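Local coordinates for 3-methylornithine synthase (Methanosarcina barkeri, PDB 3T7V), which isomerises L-lysine to (3R)-3-methyl-D-ornithine by radical S-adenosylmethionine chemistry with a [4Fe-4S] cluster, a step on the way to pyrrolysine, at residues R42-A47 with S257-I262; V264-F269 with G293-T298; G285-L290 with E332-K337. One frame throughout, in Å; residues are numbered along the deposited sequence.

Contact 1. Residues R42-A47 with S257-I262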
loop_
_atom_site.group_PDB
_atom_site.type_symbol
_atom_site.label_atom_id
_atom_site.label_comp_id
_atom_site.label_asym_id
_atom_site.label_seq_id
_atom_site.Cartn_x
_atom_site.Cartn_y
_atom_site.Cartn_z
ATOM N N ARG A 42 -6.943 23.668 2.359
ATOM C CA ARG A 42 -7.988 23.707 1.345
ATOM C C ARG A 42 -7.885 22.470 0.436
ATOM O O ARG A 42 -8.910 21.906 -0.010
ATOM C CB ARG A 42 -8.033 25.046 0.561
ATOM C CG ARG A 42 -7.069 25.249 -0.552
ATOM C CD ARG A 42 -7.774 25.926 -1.728
ATOM N NE ARG A 42 -6.881 26.056 -2.884
ATOM C CZ ARG A 42 -6.416 25.041 -3.609
ATOM N NH1 ARG A 42 -6.740 23.792 -3.317
ATOM N NH2 ARG A 42 -5.609 25.285 -4.625
ATOM N N LEU A 43 -6.672 22.007 0.202
ATOM C CA LEU A 43 -6.455 20.774 -0.617
ATOM C C LEU A 43 -6.991 19.540 0.155
ATOM O O LEU A 43 -7.747 18.738 -0.454
ATOM C CB LEU A 43 -4.955 20.631 -0.917
ATOM C CG LEU A 43 -4.569 19.315 -1.571
ATOM C CD1 LEU A 43 -5.339 19.069 -2.893
ATOM C CD2 LEU A 43 -3.053 19.161 -1.700
ATOM N N TYR A 44 -6.645 19.408 1.431
ATOM C CA TYR A 44 -7.177 18.277 2.225
ATOM C C TYR A 44 -8.700 18.290 2.301
ATOM O O TYR A 44 -9.323 17.304 2.130
ATOM C CB TYR A 44 -6.620 18.255 3.647
ATOM C CG TYR A 44 -5.097 18.331 3.742
ATOM C CD1 TYR A 44 -4.259 17.768 2.725
ATOM C CD2 TYR A 44 -4.465 18.874 4.864
ATOM C CE1 TYR A 44 -2.874 17.843 2.827
ATOM C CE2 TYR A 44 -3.107 18.914 4.960
ATOM C CZ TYR A 44 -2.320 18.403 3.952
ATOM O OH TYR A 44 -0.969 18.542 4.104
ATOM N N SER A 45 -9.283 19.485 2.518
ATOM C CA SER A 45 -10.732 19.621 2.572
ATOM C C SER A 45 -11.385 19.207 1.259
ATOM O O SER A 45 -12.414 18.528 1.268
ATOM C CB SER A 45 -11.098 21.108 2.865
ATOM O OG SER A 45 -12.504 21.204 2.926
ATOM N N ALA A 46 -10.806 19.596 0.112
ATOM C CA ALA A 46 -11.371 19.179 -1.161
ATOM C C ALA A 46 -11.370 17.648 -1.304
ATOM O O ALA A 46 -12.327 17.017 -1.790
ATOM C CB ALA A 46 -10.608 19.849 -2.346
ATOM N N ALA A 47 -10.215 17.065 -0.982
ATOM C CA ALA A 47 -10.146 15.592 -1.070
ATOM C C ALA A 47 -11.115 14.919 -0.082
ATOM O O ALA A 47 -11.697 13.884 -0.426
ATOM C CB ALA A 47 -8.701 15.160 -0.802
ATOM N N SER A 257 5.026 15.997 -0.044
ATOM C CA SER A 257 4.705 15.209 1.090
ATOM C C SER A 257 3.692 14.162 0.659
ATOM O O SER A 257 2.896 14.384 -0.252
ATOM C CB SER A 257 4.171 16.079 2.192
ATOM O OG SER A 257 2.847 16.401 1.878
ATOM N N GLU A 258 3.708 13.063 1.373
ATOM C CA GLU A 258 2.719 12.029 1.173
ATOM C C GLU A 258 1.267 12.595 1.341
ATOM O O GLU A 258 0.387 12.197 0.616
ATOM C CB GLU A 258 3.039 10.927 2.151
ATOM C CG GLU A 258 2.096 9.734 2.055
ATOM C CD GLU A 258 2.346 8.723 3.137
ATOM O OE1 GLU A 258 3.513 8.702 3.699
ATOM O OE2 GLU A 258 1.401 7.930 3.432
ATOM N N LEU A 259 1.013 13.501 2.309
ATOM C CA LEU A 259 -0.354 13.969 2.469
ATOM C C LEU A 259 -0.880 14.726 1.276
ATOM O O LEU A 259 -2.010 14.552 0.850
ATOM C CB LEU A 259 -0.483 14.847 3.722
ATOM C CG LEU A 259 0.100 14.270 5.025
ATOM C CD1 LEU A 259 -0.148 15.365 6.087
ATOM C CD2 LEU A 259 -0.671 12.998 5.344
ATOM N N LYS A 260 -0.023 15.591 0.709
ATOM C CA LYS A 260 -0.384 16.313 -0.517
ATOM C C LYS A 260 -0.693 15.330 -1.653
ATOM O O LYS A 260 -1.635 15.487 -2.402
ATOM C CB LYS A 260 0.815 17.243 -0.906
ATOM C CG LYS A 260 0.565 18.238 -1.992
ATOM C CD LYS A 260 1.440 19.545 -1.757
ATOM C CE LYS A 260 2.849 19.148 -1.474
ATOM N NZ LYS A 260 3.718 20.334 -1.781
ATOM N N ILE A 261 0.132 14.288 -1.772
ATOM C CA ILE A 261 -0.074 13.405 -2.890
ATOM C C ILE A 261 -1.299 12.527 -2.674
ATOM O O ILE A 261 -1.996 12.191 -3.612
ATOM C CB ILE A 261 1.170 12.542 -3.155
ATOM C CG1 ILE A 261 2.325 13.495 -3.641
ATOM C CG2 ILE A 261 0.961 11.430 -4.214
ATOM C CD1 ILE A 261 3.635 12.788 -3.558
ATOM N N ILE A 262 -1.583 12.146 -1.411
ATOM C CA ILE A 262 -2.872 11.423 -1.108
ATOM C C ILE A 262 -4.078 12.239 -1.585
ATOM O O ILE A 262 -4.997 11.711 -2.202
ATOM C CB ILE A 262 -2.998 11.032 0.365
ATOM C CG1 ILE A 262 -2.048 9.901 0.700
ATOM C CG2 ILE A 262 -4.440 10.652 0.683
ATOM C CD1 ILE A 262 -1.950 9.665 2.193
HETATM O O HOH W 1 1.560 18.138 3.301
#
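Tyr44 reaches from its helix to Leu259 and can be followed atom by atom. At CB the chain turns so that CG stands anti to the carbonyl carbon (chi1 -52°), and the ring then extends across to the start of the other helix. CE1 is the first ring atom to touch, 3.9 Å from Leu259 CB, with the backbone N of Lys260 at the ring edge a little farther off. CZ passes the same methylene. At the tip, OH packs 3.7 Å from Leu259 CB and close to CD1, then meets a water in the plane of the ring, Tyr44 OH to water O being 2.7 Å.

That water also hydrogen-bonds Ser257 OG at 2.6 Å. Ser257 is the N-cap of helix 258-268: its OG accepts from Lys260 N at 3.2 Å in a nearly straight bond (171°), so the tyrosine is tied through the water to the cap itself. The two helices belong to the outer layer of this TIM barrel; the axes of the short segments 42-47 and 258-262 approach to 9.8 Å and are inclined at 41°. A phenylalanine in place of Tyr44 would probably leave the water held by Ser257 OG without its tyrosine mate and break the link from this helix to the cap.

Beside the ring, Leu43 CD2 presses on Lys260 CG at 3.7 Å, the two side chains crossing at about a right angle. Beyond CG the lysine bends away, and NZ finds the backbone oxygens of Asn255, Leu32 and Leu34. Leu43 also touches Ser263 and Leu267 farther along helix 258-268.

Contact 2. Residues V264-F269 with G293-T298. With MD0 (5-amino-D-isoleucine), chain D.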
loop_
_atom_site.group_PDB
_atom_site.type_symbol
_atom_site.label_atom_id
_atom_site.label_comp_id
_atom_site.label_asym_id
_atom_site.label_seq_id
_atom_site.Cartn_x
_atom_site.Cartn_y
_atom_site.Cartn_z
ATOM N N VAL A 264 -4.091 14.602 -3.874
ATOM C CA VAL A 264 -4.116 14.649 -5.332
ATOM C C VAL A 264 -4.617 13.309 -5.890
ATOM O O VAL A 264 -5.414 13.270 -6.847
ATOM C CB VAL A 264 -2.686 14.974 -5.856
ATOM C CG1 VAL A 264 -2.647 14.772 -7.352
ATOM C CG2 VAL A 264 -2.386 16.456 -5.534
ATOM N N LEU A 265 -4.205 12.173 -5.279
ATOM C CA LEU A 265 -4.714 10.870 -5.759
ATOM C C LEU A 265 -6.221 10.794 -5.601
ATOM O O LEU A 265 -6.900 10.171 -6.425
ATOM C CB LEU A 265 -4.102 9.702 -4.898
ATOM C CG LEU A 265 -2.637 9.397 -5.327
ATOM C CD1 LEU A 265 -2.031 8.398 -4.282
ATOM C CD2 LEU A 265 -2.521 8.809 -6.712
ATOM N N ARG A 266 -6.720 11.326 -4.491
ATOM C CA ARG A 266 -8.210 11.281 -4.302
ATOM C C ARG A 266 -8.915 12.130 -5.367
ATOM O O ARG A 266 -10.015 11.751 -5.835
ATOM C CB ARG A 266 -8.571 11.753 -2.913
ATOM C CG ARG A 266 -10.075 11.866 -2.590
ATOM C CD ARG A 266 -10.808 10.558 -2.858
ATOM N NE ARG A 266 -10.398 9.549 -1.891
ATOM C CZ ARG A 266 -10.572 8.232 -2.066
ATOM N NH1 ARG A 266 -11.132 7.734 -3.141
ATOM N NH2 ARG A 266 -10.053 7.382 -1.167
ATOM N N LEU A 267 -8.251 13.213 -5.755
ATOM C CA LEU A 267 -8.903 14.071 -6.727
ATOM C C LEU A 267 -8.793 13.464 -8.134
ATOM O O LEU A 267 -9.582 13.772 -8.995
ATOM C CB LEU A 267 -8.295 15.491 -6.654
ATOM C CG LEU A 267 -8.534 16.240 -5.319
ATOM C CD1 LEU A 267 -7.806 17.588 -5.258
ATOM C CD2 LEU A 267 -10.010 16.491 -5.110
ATOM N N MET A 268 -7.741 12.683 -8.400
ATOM C CA MET A 268 -7.530 11.980 -9.658
ATOM C C MET A 268 -8.280 10.647 -9.782
ATOM O O MET A 268 -8.623 10.255 -10.890
ATOM C CB MET A 268 -6.039 11.645 -9.885
ATOM C CG MET A 268 -5.220 12.895 -10.134
ATOM S SD MET A 268 -3.499 12.331 -10.482
ATOM C CE MET A 268 -3.693 11.405 -12.055
ATOM N N PHE A 269 -8.411 9.896 -8.674
ATOM C CA PHE A 269 -9.042 8.609 -8.644
ATOM C C PHE A 269 -10.159 8.628 -7.590
ATOM O O PHE A 269 -10.095 7.976 -6.512
ATOM C CB PHE A 269 -8.001 7.557 -8.191
ATOM C CG PHE A 269 -6.801 7.467 -9.086
ATOM C CD1 PHE A 269 -5.630 8.156 -8.842
ATOM C CD2 PHE A 269 -6.817 6.534 -10.177
ATOM C CE1 PHE A 269 -4.499 8.063 -9.712
ATOM C CE2 PHE A 269 -5.706 6.443 -11.022
ATOM C CZ PHE A 269 -4.543 7.191 -10.797
ATOM N N GLY A 293 -7.708 12.324 2.578
ATOM C CA GLY A 293 -8.536 11.644 1.555
ATOM C C GLY A 293 -8.394 10.142 1.452
ATOM O O GLY A 293 -9.022 9.537 0.624
ATOM N N ALA A 294 -7.598 9.543 2.308
ATOM C CA ALA A 294 -7.505 8.073 2.266
ATOM C C ALA A 294 -8.808 7.435 2.793
ATOM O O ALA A 294 -9.577 8.044 3.528
ATOM C CB ALA A 294 -6.329 7.589 3.118
ATOM N N ASN A 295 -9.022 6.170 2.420
ATOM C CA ASN A 295 -10.269 5.455 2.854
ATOM C C ASN A 295 -10.053 4.019 3.357
ATOM O O ASN A 295 -10.995 3.330 3.593
ATOM C CB ASN A 295 -11.374 5.564 1.779
ATOM C CG ASN A 295 -11.025 4.803 0.493
ATOM O OD1 ASN A 295 -9.930 4.461 0.253
ATOM N ND2 ASN A 295 -11.967 4.619 -0.351
ATOM N N ILE A 296 -8.806 3.560 3.370
ATOM C CA ILE A 296 -8.487 2.216 3.879
ATOM C C ILE A 296 -7.250 2.315 4.743
ATOM O O ILE A 296 -6.257 2.953 4.359
ATOM C CB ILE A 296 -8.368 1.162 2.713
ATOM C CG1 ILE A 296 -7.941 -0.216 3.252
ATOM C CG2 ILE A 296 -7.383 1.612 1.607
ATOM C CD1 ILE A 296 -8.213 -1.289 2.164
ATOM N N VAL A 297 -7.247 1.664 5.866
ATOM C CA VAL A 297 -6.117 1.729 6.804
ATOM C C VAL A 297 -5.352 0.379 6.623
ATOM O O VAL A 297 -5.979 -0.678 6.564
ATOM C CB VAL A 297 -6.537 1.868 8.255
ATOM C CG1 VAL A 297 -5.335 1.937 9.198
ATOM C CG2 VAL A 297 -7.377 3.137 8.465
ATOM N N THR A 298 -4.027 0.514 6.383
ATOM C CA THR A 298 -3.214 -0.659 6.110
ATOM C C THR A 298 -2.032 -0.693 7.073
ATOM O O THR A 298 -1.788 0.239 7.841
ATOM C CB THR A 298 -2.685 -0.644 4.656
ATOM O OG1 THR A 298 -1.684 0.388 4.499
ATOM C CG2 THR A 298 -3.833 -0.461 3.620
HETATM C C MD0 D . 1.571 -1.218 4.167
HETATM N N MD0 D . 3.379 -2.210 5.449
HETATM O O MD0 D . 0.398 -1.351 3.762
HETATM C CA MD0 D . 2.410 -2.437 4.382
HETATM C CB MD0 D . 3.144 -2.832 3.065
HETATM C CD MD0 D . 2.616 -4.127 0.890
HETATM N NE MD0 D . 1.528 -4.504 -0.003
HETATM C CG MD0 D . 2.072 -3.261 2.022
HETATM C CG2 MD0 D . 4.030 -1.707 2.471
HETATM O OXT MD0 D . 2.084 -0.118 4.405
#
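Along one edge of its guanidinium, Arg266 holds the carbonyl oxygen of Gly293 with NE and NH2. NE donates to Gly293 O over 2.9 Å and NH2 to the same Gly293 O over 3.0 Å; that oxygen lies in the guanidinium plane, so the double hold fixes how the arginine head is turned. Gly293 closes helix 278-291 with a Schellman motif, before the chain enters strand 296-300 of the TIM barrel. The third nitrogen, NH1, bonds Arg272 O and Pro270 O, so one buried arginine ties the loop after its own helix to the turn ahead of the strand.

The head gets there because the side chain, with CG anti to the backbone N (chi1 176°), bends at its next two torsions. Next to it stands the amide of Asn295, its plane 68° from that of the guanidinium, with Arg266 NH2 3.2 Å from Asn295 CG. The amide has its own work: OD1 accepts from Ile274 N, and ND2 makes a weak bond to Arg272 O.

Packing is close at Gly293. A CB there would come within 3.2 Å of Arg266 CB, and at a phi of 120° it would also collide with the carbonyl oxygen of the residue before. Farther along, the strand reaches the pocket for the methylornithine product, where Thr298 OG1 donates to the carboxylate atom O of bound 5-amino-D-isoleucine over 2.8 Å.

Contact 3. Residues G285-L290 with E332-K337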
loop_
_atom_site.group_PDB
_atom_site.type_symbol
_atom_site.label_atom_id
_atom_site.label_comp_id
_atom_site.label_asym_id
_atom_site.label_seq_id
_atom_site.Cartn_x
_atom_site.Cartn_y
_atom_site.Cartn_z
ATOM N N GLY A 285 -0.239 9.235 12.374
ATOM C CA GLY A 285 -0.061 9.492 10.946
ATOM C C GLY A 285 -1.309 9.066 10.165
ATOM O O GLY A 285 -1.662 9.654 9.123
ATOM N N MET A 286 -1.979 8.026 10.640
ATOM C CA MET A 286 -3.236 7.538 10.006
ATOM C C MET A 286 -4.285 8.650 9.997
ATOM O O MET A 286 -5.016 8.821 8.980
ATOM C CB MET A 286 -3.768 6.311 10.770
ATOM C CG MET A 286 -5.091 5.746 10.182
ATOM S SD MET A 286 -5.942 4.789 11.472
ATOM C CE MET A 286 -6.556 6.106 12.570
ATOM N N VAL A 287 -4.403 9.376 11.122
ATOM C CA VAL A 287 -5.365 10.456 11.199
ATOM C C VAL A 287 -5.095 11.494 10.086
ATOM O O VAL A 287 -6.030 11.873 9.357
ATOM C CB VAL A 287 -5.299 11.116 12.590
ATOM C CG1 VAL A 287 -6.314 12.275 12.668
ATOM C CG2 VAL A 287 -5.668 10.053 13.629
ATOM N N LEU A 288 -3.842 11.863 9.899
ATOM C CA LEU A 288 -3.475 12.882 8.922
ATOM C C LEU A 288 -3.795 12.377 7.502
ATOM O O LEU A 288 -4.254 13.111 6.593
ATOM C CB LEU A 288 -1.979 13.159 9.032
ATOM C CG LEU A 288 -1.538 13.913 10.312
ATOM C CD1 LEU A 288 -0.024 13.983 10.462
ATOM C CD2 LEU A 288 -2.135 15.305 10.285
ATOM N N ARG A 289 -3.521 11.087 7.318
ATOM C CA ARG A 289 -3.704 10.478 5.938
ATOM C C ARG A 289 -5.162 10.303 5.621
ATOM O O ARG A 289 -5.597 10.606 4.479
ATOM C CB ARG A 289 -2.953 9.132 5.855
ATOM C CG ARG A 289 -1.418 9.333 5.821
ATOM C CD ARG A 289 -0.625 8.141 6.378
ATOM N NE ARG A 289 0.799 8.400 6.094
ATOM C CZ ARG A 289 1.600 9.240 6.796
ATOM N NH1 ARG A 289 1.134 9.942 7.848
ATOM N NH2 ARG A 289 2.862 9.422 6.390
ATOM N N LEU A 290 -5.982 9.834 6.569
ATOM C CA LEU A 290 -7.442 9.850 6.351
ATOM C C LEU A 290 -7.996 11.258 6.119
ATOM O O LEU A 290 -8.842 11.463 5.189
ATOM C CB LEU A 290 -8.225 9.218 7.529
ATOM C CG LEU A 290 -7.893 7.704 7.715
ATOM C CD1 LEU A 290 -8.399 7.273 9.108
ATOM C CD2 LEU A 290 -8.557 6.854 6.592
ATOM N N GLU A 332 -13.207 6.195 15.748
ATOM C CA GLU A 332 -14.403 6.678 16.481
ATOM C C GLU A 332 -14.224 8.156 16.928
ATOM O O GLU A 332 -15.135 9.032 16.731
ATOM C CB GLU A 332 -14.703 5.764 17.649
ATOM C CG GLU A 332 -16.072 6.144 18.272
ATOM C CD GLU A 332 -16.414 5.394 19.560
ATOM O OE1 GLU A 332 -15.571 5.366 20.503
ATOM O OE2 GLU A 332 -17.550 4.852 19.642
ATOM N N ILE A 333 -13.053 8.448 17.497
ATOM C CA ILE A 333 -12.677 9.833 17.878
ATOM C C ILE A 333 -12.772 10.807 16.694
ATOM O O ILE A 333 -13.230 11.954 16.820
ATOM C CB ILE A 333 -11.257 9.812 18.472
ATOM C CG1 ILE A 333 -11.327 9.255 19.897
ATOM C CG2 ILE A 333 -10.611 11.183 18.417
ATOM C CD1 ILE A 333 -9.991 8.795 20.461
ATOM N N MET A 334 -12.394 10.300 15.514
ATOM C CA MET A 334 -12.429 11.111 14.289
ATOM C C MET A 334 -13.809 11.247 13.722
ATOM O O MET A 334 -13.998 12.033 12.813
ATOM C CB MET A 334 -11.567 10.467 13.187
ATOM C CG MET A 334 -10.103 10.510 13.480
ATOM S SD MET A 334 -9.332 9.639 12.099
ATOM C CE MET A 334 -9.578 10.848 10.776
ATOM N N GLY A 335 -14.773 10.460 14.229
ATOM C CA GLY A 335 -16.105 10.425 13.638
ATOM C C GLY A 335 -16.260 9.498 12.464
ATOM O O GLY A 335 -17.183 9.675 11.618
ATOM N N MET A 336 -15.381 8.506 12.408
ATOM C CA MET A 336 -15.416 7.556 11.267
ATOM C C MET A 336 -15.739 6.187 11.816
ATOM O O MET A 336 -15.591 5.943 13.021
ATOM C CB MET A 336 -14.081 7.573 10.510
ATOM C CG MET A 336 -13.842 8.976 9.877
ATOM S SD MET A 336 -12.332 8.945 8.931
ATOM C CE MET A 336 -13.087 8.785 7.279
ATOM N N LYS A 337 -16.104 5.273 10.925
ATOM C CA LYS A 337 -16.568 3.897 11.325
ATOM C C LYS A 337 -16.091 2.853 10.325
ATOM O O LYS A 337 -16.046 3.138 9.139
ATOM C CB LYS A 337 -18.129 3.889 11.405
ATOM C CG LYS A 337 -18.850 2.622 11.822
ATOM C CD LYS A 337 -20.374 2.852 11.831
ATOM C CE LYS A 337 -21.174 1.557 12.142
ATOM N NZ LYS A 337 -20.602 0.804 13.298
#
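Met334 pushes its thioether end between Val287 and Leu290, and this is the close-packed half of the contact. Its CG lies anti to the carbonyl carbon, the next torsion is extended, and the chain then bends about CG-SD (chi3 71°), which brings the methyl down onto the other helix. CE lies 3.9 Å from Leu290 CB and about as near to the backbone oxygen of Val287. SD sits 4.0 Å from Val287 CG2 and 3.9 Å from Leu290 CD1. Val287 and Met334 run past each other in opposite directions, whereas Leu290 crosses the methionine at about a right angle; the side chains that meet here are all apolar.

Both helices lie on the outside of the TIM barrel, helix 278-291 leading toward strand 296-300 and helix 324-334 coming after it. Gly335, with positive phi, ends the second helix in a Schellman motif, and the chain goes straight on to the short strand 337-338, which pairs with strand 58-68.

Past this turn the packing slackens. Met336 is buried, yet it meets Leu290 only loosely, Met336 SD lying 4.3 Å from Leu290 CD1. Solvent lies on the side of Glu332, Ile333 and Gly335, while Val287 is itself partly exposed.

On the flank of helix 278-291 that faces helix 258-268, Arg289 NH1 bonds Gly285 O at 3.1 Å, coming from above the carbonyl plane, while Arg289 N donates to that same oxygen in the regular helical bond. The arginine's salt bridges go to Glu281 from NH1 and to Glu258 of the neighbouring helix from NE.

From the N terminus, contact 1 closes the longest loop: 209 residues, with most of the barrel strands among them, separate helix 37-55 from the start of helix 258-268. Contact 2 opens two residues later on that same helix, in series with contact 1, and closes at strand 296-300. Contact 3 opens inside the span of contact 2 and closes beyond it at 332-337, so these two cross. Ala47 O against Arg266 CG joins contacts 1 and 2, and Ala294 N probably bonds Arg289 O between contacts 2 and 3. Contacts 1 and 3, also in series, are joined by the Glu258-Arg289 salt bridge. Together they tie helix 37-55 to helices 258-268, 278-291 and 324-334.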